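Local coordinates for protein alcohol oxidase (Myceliophthora thermophila, PDB 6F74) that probably oxidises an alcohol-type substrate as a VAO-type flavoprotein oxidase, using a covalently attached FAD cofactor, at residues A[154-159]-A[173-178]; A[210-215]-A[234-239]. One frame throughout, in Å; residues are numbered along the deposited sequence.

Contact 1 (A[154-159]-A[173-178]); sequences TSSTGH and LWLHSF. With FAD (flavin-adenine dinucleotide), chain I.
Ser-155 and Leu-173 join through Ser-155 N and Leu-173 O at 3.0 Å, pairing the ends of parallel strands 152-155 and 171-174 in the FAD-binding domain of the VAO-type flavoprotein fold. One step on, Ser-155 O takes Leu-175 N at 2.8 Å, so this one residue is held by both its backbone N and O; each N-H runs nearly straight to its acceptor, at 173°. On the sheet face carrying Thr-154, its CG2, anti to the backbone N, lies against Leu-175 CD1 and against adenine carbons C4A and C5A of FAD. Leu-175 CD1 also sits 3.5 Å from FAD N6A, making the two methyls a shared apolar support for the adenine. The next residue, Ser-156, meets the other segment through its carbonyl O, 3.5 Å from His-176 CB, while that CB in turn rests over one face of the Trp-174 indole, offset toward its rim.

Beyond the strand ends, residues 156-159 wrap the cofactor. Ser-156 OG, anti to its own carbonyl carbon (chi1 -69°), donates to adenine N7A at 2.7 Å, and Thr-154 O receives the ribose hydroxyl O2B. FAD O2A is gripped by Thr-157 N and Gly-158 N, with a weak third bond from Ser-156 N. Thr-157 OG1 donates to the other phosphate through O1P and accepts from His-159 N, an ST turn that ties the phosphate grip to the flavin anchor. Further out, Leu-173 and Leu-175 pack on Ile-138 of helix 135-147 and on Ile-296, and Ser-233 OG is hydrogen-bonded to His-159 NE2. The other nitrogen of that imidazole, His-159 ND1, is bonded covalently to the flavin methyl carbon C8M at 1.6 Å.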
loop_
_atom_site.group_PDB
_atom_site.type_symbol
_atom_site.label_atom_id
_atom_site.label_comp_id
_atom_site.label_asym_id
_atom_site.label_seq_id
_atom_site.Cartn_x
_atom_site.Cartn_y
_atom_site.Cartn_z
ATOM N N THR A 154 -3.188 -0.725 15.361
ATOM C CA THR A 154 -3.283 -2.056 14.759
ATOM C C THR A 154 -2.217 -2.195 13.678
ATOM O O THR A 154 -2.095 -1.339 12.820
ATOM C CB THR A 154 -4.703 -2.304 14.193
ATOM O OG1 THR A 154 -5.664 -2.206 15.262
ATOM C CG2 THR A 154 -4.824 -3.702 13.506
ATOM N N SER A 155 -1.438 -3.274 13.748
ATOM C CA SER A 155 -0.453 -3.580 12.710
ATOM C C SER A 155 -0.498 -5.059 12.376
ATOM O O SER A 155 -0.388 -5.891 13.266
ATOM C CB SER A 155 0.923 -3.169 13.179
ATOM O OG SER A 155 1.913 -3.374 12.200
ATOM N N SER A 156 -0.705 -5.378 11.097
ATOM C CA SER A 156 -0.463 -6.752 10.609
ATOM C C SER A 156 0.989 -6.963 10.219
ATOM O O SER A 156 1.539 -8.014 10.530
ATOM C CB SER A 156 -1.359 -7.091 9.433
ATOM O OG SER A 156 -2.716 -7.190 9.876
ATOM N N THR A 157 1.592 -5.970 9.547
ATOM C CA THR A 157 2.965 -6.072 9.029
ATOM C C THR A 157 3.886 -4.829 9.158
ATOM O O THR A 157 5.099 -4.952 8.990
ATOM C CB THR A 157 2.947 -6.428 7.509
ATOM O OG1 THR A 157 2.428 -5.317 6.762
ATOM C CG2 THR A 157 2.104 -7.711 7.245
ATOM N N GLY A 158 3.337 -3.652 9.432
ATOM C CA GLY A 158 4.104 -2.416 9.384
ATOM C C GLY A 158 4.529 -1.946 7.999
ATOM O O GLY A 158 5.419 -1.106 7.870
ATOM N N HIS A 159 3.845 -2.427 6.966
ATOM C CA HIS A 159 4.128 -1.992 5.601
ATOM C C HIS A 159 3.663 -0.587 5.291
ATOM O O HIS A 159 4.108 -0.045 4.309
ATOM C CB HIS A 159 3.504 -2.952 4.539
ATOM C CG HIS A 159 4.496 -3.914 3.973
ATOM N ND1 HIS A 159 5.430 -3.568 2.994
ATOM C CD2 HIS A 159 4.827 -5.160 4.392
ATOM C CE1 HIS A 159 6.165 -4.649 2.742
ATOM N NE2 HIS A 159 5.838 -5.606 3.585
ATOM N N LEU A 173 -1.677 -3.423 18.833
ATOM C CA LEU A 173 -2.163 -4.757 18.571
ATOM C C LEU A 173 -1.414 -5.276 17.370
ATOM O O LEU A 173 -1.755 -4.934 16.217
ATOM C CB LEU A 173 -3.667 -4.727 18.305
ATOM C CG LEU A 173 -4.290 -6.080 17.933
ATOM C CD1 LEU A 173 -4.187 -7.078 19.076
ATOM C CD2 LEU A 173 -5.724 -5.830 17.537
ATOM N N TRP A 174 -0.387 -6.080 17.625
ATOM C CA TRP A 174 0.436 -6.686 16.554
ATOM C C TRP A 174 -0.118 -8.065 16.165
ATOM O O TRP A 174 -0.116 -9.002 16.962
ATOM C CB TRP A 174 1.870 -6.802 17.049
ATOM C CG TRP A 174 2.899 -7.136 16.016
ATOM C CD1 TRP A 174 2.892 -6.795 14.677
ATOM C CD2 TRP A 174 4.107 -7.853 16.235
ATOM N NE1 TRP A 174 4.027 -7.277 14.064
ATOM C CE2 TRP A 174 4.792 -7.924 14.998
ATOM C CE3 TRP A 174 4.692 -8.428 17.360
ATOM C CZ2 TRP A 174 6.037 -8.550 14.861
ATOM C CZ3 TRP A 174 5.931 -9.064 17.227
ATOM C CH2 TRP A 174 6.584 -9.118 15.977
ATOM N N LEU A 175 -0.600 -8.177 14.926
ATOM C CA LEU A 175 -1.304 -9.373 14.459
ATOM C C LEU A 175 -0.440 -10.348 13.682
ATOM O O LEU A 175 -0.940 -11.351 13.184
ATOM C CB LEU A 175 -2.513 -8.940 13.642
ATOM C CG LEU A 175 -3.538 -8.136 14.466
ATOM C CD1 LEU A 175 -4.596 -7.570 13.528
ATOM C CD2 LEU A 175 -4.185 -8.979 15.563
ATOM N N HIS A 176 0.861 -10.100 13.619
ATOM C CA HIS A 176 1.767 -10.853 12.729
ATOM C C HIS A 176 1.796 -12.360 13.025
ATOM O O HIS A 176 1.968 -13.157 12.127
ATOM C CB HIS A 176 3.151 -10.224 12.784
ATOM C CG HIS A 176 4.149 -10.840 11.863
ATOM N ND1 HIS A 176 5.287 -11.458 12.317
ATOM C CD2 HIS A 176 4.202 -10.892 10.514
ATOM C CE1 HIS A 176 5.987 -11.893 11.287
ATOM N NE2 HIS A 176 5.371 -11.528 10.184
ATOM N N SER A 177 1.601 -12.764 14.278
ATOM C CA SER A 177 1.491 -14.207 14.622
ATOM C C SER A 177 0.063 -14.709 14.845
ATOM O O SER A 177 -0.132 -15.765 15.450
ATOM C CB SER A 177 2.327 -14.524 15.864
ATOM O OG SER A 177 3.638 -14.031 15.724
ATOM N N PHE A 178 -0.940 -13.974 14.371
ATOM C CA PHE A 178 -2.329 -14.386 14.500
ATOM C C PHE A 178 -2.660 -15.126 13.231
ATOM O O PHE A 178 -3.107 -14.529 12.249
ATOM C CB PHE A 178 -3.241 -13.174 14.736
ATOM C CG PHE A 178 -4.695 -13.526 14.853
ATOM C CD1 PHE A 178 -5.168 -14.258 15.934
ATOM C CD2 PHE A 178 -5.596 -13.135 13.867
ATOM C CE1 PHE A 178 -6.509 -14.592 16.035
ATOM C CE2 PHE A 178 -6.953 -13.441 13.986
ATOM C CZ PHE A 178 -7.403 -14.185 15.067
HETATM P PA FAD I . 0.064 -2.417 8.115
HETATM O O1A FAD I . 1.056 -1.269 8.280
HETATM O O2A FAD I . 0.232 -3.580 9.042
HETATM O O5B FAD I . -1.384 -1.804 8.257
HETATM C C5B FAD I . -1.834 -0.874 7.311
HETATM C C4B FAD I . -3.106 -0.225 7.826
HETATM O O4B FAD I . -4.082 -1.249 7.914
HETATM C C3B FAD I . -3.036 0.384 9.203
HETATM O O3B FAD I . -4.003 1.440 9.251
HETATM C C2B FAD I . -3.522 -0.708 10.123
HETATM O O2B FAD I . -4.214 -0.256 11.294
HETATM C C1B FAD I . -4.520 -1.424 9.254
HETATM N N9A FAD I . -4.671 -2.863 9.489
HETATM C C8A FAD I . -3.771 -3.819 9.219
HETATM N N7A FAD I . -4.258 -5.037 9.525
HETATM C C5A FAD I . -5.490 -4.851 9.988
HETATM C C6A FAD I . -6.541 -5.748 10.470
HETATM N N6A FAD I . -6.271 -7.073 10.478
HETATM N N1A FAD I . -7.705 -5.185 10.886
HETATM C C2A FAD I . -7.897 -3.840 10.848
HETATM N N3A FAD I . -6.972 -2.957 10.391
HETATM C C4A FAD I . -5.772 -3.419 9.955
HETATM N N1 FAD I . 0.175 -2.175 -2.400
HETATM C C2 FAD I . -0.341 -2.550 -3.592
HETATM O O2 FAD I . -1.525 -2.228 -3.867
HETATM N N3 FAD I . 0.364 -3.279 -4.480
HETATM C C4 FAD I . 1.636 -3.653 -4.259
HETATM O O4 FAD I . 2.294 -4.312 -5.092
HETATM C C4X FAD I . 2.282 -3.267 -2.987
HETATM N N5 FAD I . 3.559 -3.605 -2.713
HETATM C C5X FAD I . 4.121 -3.243 -1.533
HETATM C C6 FAD I . 5.435 -3.618 -1.258
HETATM C C7 FAD I . 6.049 -3.292 -0.061
HETATM C C7M FAD I . 7.480 -3.754 0.061
HETATM C C8 FAD I . 5.286 -2.533 0.971
HETATM C C8M FAD I . 5.867 -2.174 2.331
HETATM C C9 FAD I . 3.982 -2.136 0.691
HETATM C C9A FAD I . 3.348 -2.464 -0.520
HETATM N N10 FAD I . 2.006 -2.103 -0.826
HETATM C C10 FAD I . 1.454 -2.487 -2.055
HETATM C "C1'" FAD I . 1.179 -1.256 0.066
HETATM C "C2'" FAD I . 0.185 -1.889 0.982
HETATM O "O2'" FAD I . -0.990 -2.146 0.217
HETATM C "C3'" FAD I . -0.174 -0.903 2.099
HETATM O "O3'" FAD I . 1.003 -0.381 2.742
HETATM C "C4'" FAD I . -1.095 -1.531 3.135
HETATM O "O4'" FAD I . -1.408 -0.567 4.144
HETATM C "C5'" FAD I . -0.467 -2.769 3.756
HETATM O "O5'" FAD I . -1.345 -3.345 4.708
HETATM P P FAD I . -0.606 -4.127 5.869
HETATM O O1P FAD I . 0.416 -5.063 5.285
HETATM O O2P FAD I . -1.678 -4.656 6.762
HETATM O O3P FAD I . 0.179 -2.897 6.569
#

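Contact 2 (A[210-215]-A[234-239]). With FAD (flavin-adenine dinucleotide), chain I.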
loop_
_atom_site.group_PDB
_atom_site.type_symbol
_atom_site.label_atom_id
_atom_site.label_comp_id
_atom_site.label_asym_id
_atom_site.label_seq_id
_atom_site.Cartn_x
_atom_site.Cartn_y
_atom_site.Cartn_z
ATOM N N TYR A 210 -2.319 -13.166 7.612
ATOM C CA TYR A 210 -1.305 -13.700 6.746
ATOM C C TYR A 210 -0.792 -12.621 5.780
ATOM O O TYR A 210 -1.418 -11.569 5.595
ATOM C CB TYR A 210 -1.845 -14.926 6.010
ATOM C CG TYR A 210 -1.951 -16.143 6.885
ATOM C CD1 TYR A 210 -0.843 -16.981 7.077
ATOM C CD2 TYR A 210 -3.144 -16.472 7.529
ATOM C CE1 TYR A 210 -0.911 -18.096 7.876
ATOM C CE2 TYR A 210 -3.233 -17.604 8.331
ATOM C CZ TYR A 210 -2.107 -18.410 8.508
ATOM O OH TYR A 210 -2.178 -19.547 9.298
ATOM N N GLN A 211 0.370 -12.894 5.216
ATOM C CA GLN A 211 0.951 -12.078 4.146
ATOM C C GLN A 211 0.578 -12.727 2.823
ATOM O O GLN A 211 0.098 -13.871 2.803
ATOM C CB GLN A 211 2.448 -11.971 4.331
ATOM C CG GLN A 211 2.820 -11.205 5.589
ATOM C CD GLN A 211 4.279 -11.419 5.973
ATOM O OE1 GLN A 211 4.609 -12.440 6.561
ATOM N NE2 GLN A 211 5.146 -10.450 5.668
ATOM N N TRP A 212 0.732 -11.985 1.727
ATOM C CA TRP A 212 0.447 -12.545 0.398
ATOM C C TRP A 212 1.276 -13.790 0.075
ATOM O O TRP A 212 0.756 -14.744 -0.550
ATOM C CB TRP A 212 0.572 -11.498 -0.708
ATOM C CG TRP A 212 -0.649 -10.671 -0.726
ATOM C CD1 TRP A 212 -0.752 -9.368 -0.405
ATOM C CD2 TRP A 212 -1.972 -11.131 -1.021
ATOM N NE1 TRP A 212 -2.071 -8.967 -0.487
ATOM C CE2 TRP A 212 -2.838 -10.039 -0.857
ATOM C CE3 TRP A 212 -2.504 -12.363 -1.406
ATOM C CZ2 TRP A 212 -4.207 -10.130 -1.073
ATOM C CZ3 TRP A 212 -3.875 -12.452 -1.627
ATOM C CH2 TRP A 212 -4.709 -11.346 -1.454
ATOM N N ARG A 213 2.520 -13.812 0.542
ATOM C CA ARG A 213 3.370 -14.976 0.329
ATOM C C ARG A 213 2.649 -16.261 0.772
ATOM O O ARG A 213 2.636 -17.239 0.053
ATOM C CB ARG A 213 4.681 -14.835 1.082
ATOM C CG ARG A 213 5.713 -15.827 0.585
ATOM C CD ARG A 213 7.081 -15.485 1.217
ATOM N NE ARG A 213 7.722 -14.329 0.548
ATOM C CZ ARG A 213 8.247 -14.380 -0.673
ATOM N NH1 ARG A 213 8.272 -15.545 -1.356
ATOM N NH2 ARG A 213 8.800 -13.284 -1.212
ATOM N N ASP A 214 2.012 -16.214 1.926
ATOM C CA ASP A 214 1.385 -17.398 2.539
ATOM C C ASP A 214 0.168 -17.831 1.729
ATOM O O ASP A 214 -0.064 -19.019 1.518
ATOM C CB ASP A 214 0.967 -17.075 3.982
ATOM C CG ASP A 214 2.097 -16.460 4.808
ATOM O OD1 ASP A 214 3.123 -17.123 4.993
ATOM O OD2 ASP A 214 1.985 -15.295 5.275
ATOM N N VAL A 215 -0.593 -16.845 1.261
ATOM C CA VAL A 215 -1.807 -17.072 0.486
ATOM C C VAL A 215 -1.454 -17.668 -0.875
ATOM O O VAL A 215 -2.096 -18.637 -1.349
ATOM C CB VAL A 215 -2.618 -15.764 0.335
ATOM C CG1 VAL A 215 -3.876 -15.956 -0.522
ATOM C CG2 VAL A 215 -3.031 -15.263 1.699
ATOM N N PRO A 234 3.489 -7.726 1.964
ATOM C CA PRO A 234 2.375 -7.051 2.622
ATOM C C PRO A 234 1.268 -7.979 3.080
ATOM O O PRO A 234 1.104 -9.053 2.534
ATOM C CB PRO A 234 1.872 -6.111 1.546
ATOM C CG PRO A 234 3.078 -5.794 0.764
ATOM C CD PRO A 234 3.787 -7.104 0.676
ATOM N N GLY A 235 0.504 -7.525 4.061
ATOM C CA GLY A 235 -0.623 -8.284 4.627
ATOM C C GLY A 235 -1.715 -8.513 3.617
ATOM O O GLY A 235 -1.937 -7.657 2.721
ATOM N N ALA A 236 -2.374 -9.670 3.724
ATOM C CA ALA A 236 -3.461 -10.027 2.818
ATOM C C ALA A 236 -4.797 -9.419 3.218
ATOM O O ALA A 236 -5.626 -9.193 2.340
ATOM C CB ALA A 236 -3.606 -11.534 2.726
ATOM N N ILE A 237 -5.027 -9.158 4.508
ATOM C CA ILE A 237 -6.370 -8.786 4.964
ATOM C C ILE A 237 -6.489 -7.438 5.692
ATOM O O ILE A 237 -7.553 -7.159 6.264
ATOM C CB ILE A 237 -7.048 -9.927 5.789
ATOM C CG1 ILE A 237 -6.420 -10.113 7.174
ATOM C CG2 ILE A 237 -6.992 -11.216 4.992
ATOM C CD1 ILE A 237 -7.220 -11.049 8.054
ATOM N N GLY A 238 -5.473 -6.569 5.608
ATOM C CA GLY A 238 -5.466 -5.317 6.370
ATOM C C GLY A 238 -5.633 -4.127 5.447
ATOM O O GLY A 238 -6.678 -3.952 4.817
ATOM N N GLY A 239 -4.600 -3.305 5.382
ATOM C CA GLY A 239 -4.619 -2.126 4.531
ATOM C C GLY A 239 -4.668 -2.423 3.039
ATOM O O GLY A 239 -5.212 -1.632 2.275
HETATM P PA FAD I . 0.064 -2.417 8.115
HETATM O O1A FAD I . 1.056 -1.269 8.280
HETATM O O2A FAD I . 0.232 -3.580 9.042
HETATM O O5B FAD I . -1.384 -1.804 8.257
HETATM C C5B FAD I . -1.834 -0.874 7.311
HETATM C C4B FAD I . -3.106 -0.225 7.826
HETATM O O4B FAD I . -4.082 -1.249 7.914
HETATM C C3B FAD I . -3.036 0.384 9.203
HETATM O O3B FAD I . -4.003 1.440 9.251
HETATM C C2B FAD I . -3.522 -0.708 10.123
HETATM O O2B FAD I . -4.214 -0.256 11.294
HETATM C C1B FAD I . -4.520 -1.424 9.254
HETATM N N9A FAD I . -4.671 -2.863 9.489
HETATM C C8A FAD I . -3.771 -3.819 9.219
HETATM N N7A FAD I . -4.258 -5.037 9.525
HETATM C C5A FAD I . -5.490 -4.851 9.988
HETATM C C6A FAD I . -6.541 -5.748 10.470
HETATM N N6A FAD I . -6.271 -7.073 10.478
HETATM N N1A FAD I . -7.705 -5.185 10.886
HETATM C C2A FAD I . -7.897 -3.840 10.848
HETATM N N3A FAD I . -6.972 -2.957 10.391
HETATM C C4A FAD I . -5.772 -3.419 9.955
HETATM N N1 FAD I . 0.175 -2.175 -2.400
HETATM C C2 FAD I . -0.341 -2.550 -3.592
HETATM O O2 FAD I . -1.525 -2.228 -3.867
HETATM N N3 FAD I . 0.364 -3.279 -4.480
HETATM C C4 FAD I . 1.636 -3.653 -4.259
HETATM O O4 FAD I . 2.294 -4.312 -5.092
HETATM C C4X FAD I . 2.282 -3.267 -2.987
HETATM N N5 FAD I . 3.559 -3.605 -2.713
HETATM C C5X FAD I . 4.121 -3.243 -1.533
HETATM C C6 FAD I . 5.435 -3.618 -1.258
HETATM C C7 FAD I . 6.049 -3.292 -0.061
HETATM C C7M FAD I . 7.480 -3.754 0.061
HETATM C C8 FAD I . 5.286 -2.533 0.971
HETATM C C8M FAD I . 5.867 -2.174 2.331
HETATM C C9 FAD I . 3.982 -2.136 0.691
HETATM C C9A FAD I . 3.348 -2.464 -0.520
HETATM N N10 FAD I . 2.006 -2.103 -0.826
HETATM C C10 FAD I . 1.454 -2.487 -2.055
HETATM C "C1'" FAD I . 1.179 -1.256 0.066
HETATM C "C2'" FAD I . 0.185 -1.889 0.982
HETATM O "O2'" FAD I . -0.990 -2.146 0.217
HETATM C "C3'" FAD I . -0.174 -0.903 2.099
HETATM O "O3'" FAD I . 1.003 -0.381 2.742
HETATM C "C4'" FAD I . -1.095 -1.531 3.135
HETATM O "O4'" FAD I . -1.408 -0.567 4.144
HETATM C "C5'" FAD I . -0.467 -2.769 3.756
HETATM O "O5'" FAD I . -1.345 -3.345 4.708
HETATM P P FAD I . -0.606 -4.127 5.869
HETATM O O1P FAD I . 0.416 -5.063 5.285
HETATM O O2P FAD I . -1.678 -4.656 6.762
HETATM O O3P FAD I . 0.179 -2.897 6.569
HETATM O O HOH W 1 -3.069 -9.340 6.681
#
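Trp-212 lays one face of its indole against Ala-236, where a loop of the FAD-binding domain meets the N terminus of helix 212-221, with Gln-211 at the N-cap. This is the tight part of the contact. Ala-236 CB stands 3.9 Å above the ring plane, over its centre, and Ala-236 CA makes a CH-pi contact with the five-membered ring, 24° off its normal. Val-215 CG2 meets the same CB at 3.9 Å. Trp-240 packs edge-to-face with Trp-212. Two backbone bonds flank Gly-235: Ala-236 N to Tyr-210 O at 2.8 Å, and Trp-212 N to Pro-234 O at 3.1 Å.

The looser side is that of Tyr-210 and Gln-211, both partly exposed. Asp-214 OD2 takes Gln-211 N with its anti lone pair, and Gln-211 NE2 reaches back to Ser-233 O. A water bridges the two backbones, donating to Tyr-210 O and accepting from Ile-237 N, so Tyr-210 O serves both water and Ala-236 N. Facing the cofactor, Pro-234 CG lies 3.6 Å from flavin atom C9A, while Gly-235 N donates to phosphate oxygen O1P at 2.8 Å.

In the fold
Going from the N terminus, contact 1 closes first: strand 152-155 runs into the FAD-wrapping turn, and the 13 residues between its segments include Arg-164 and Ser-165, which also bind FAD, before strand 171-174 comes in parallel beside the first. The chain then builds strands 179-185 and 203-208 of the antiparallel sheet. Contact 2 opens only after that and closes a second loop, through helix 212-221, strand 224-225 and FAD-binding Gly-230. The loops thus follow in series, with neither enclosing nor crossing the other. In space they meet at FAD: Thr-157 CG2 packs against Gly-235 N, joining the end of the parallel strand pair to the loop before helix 239-242.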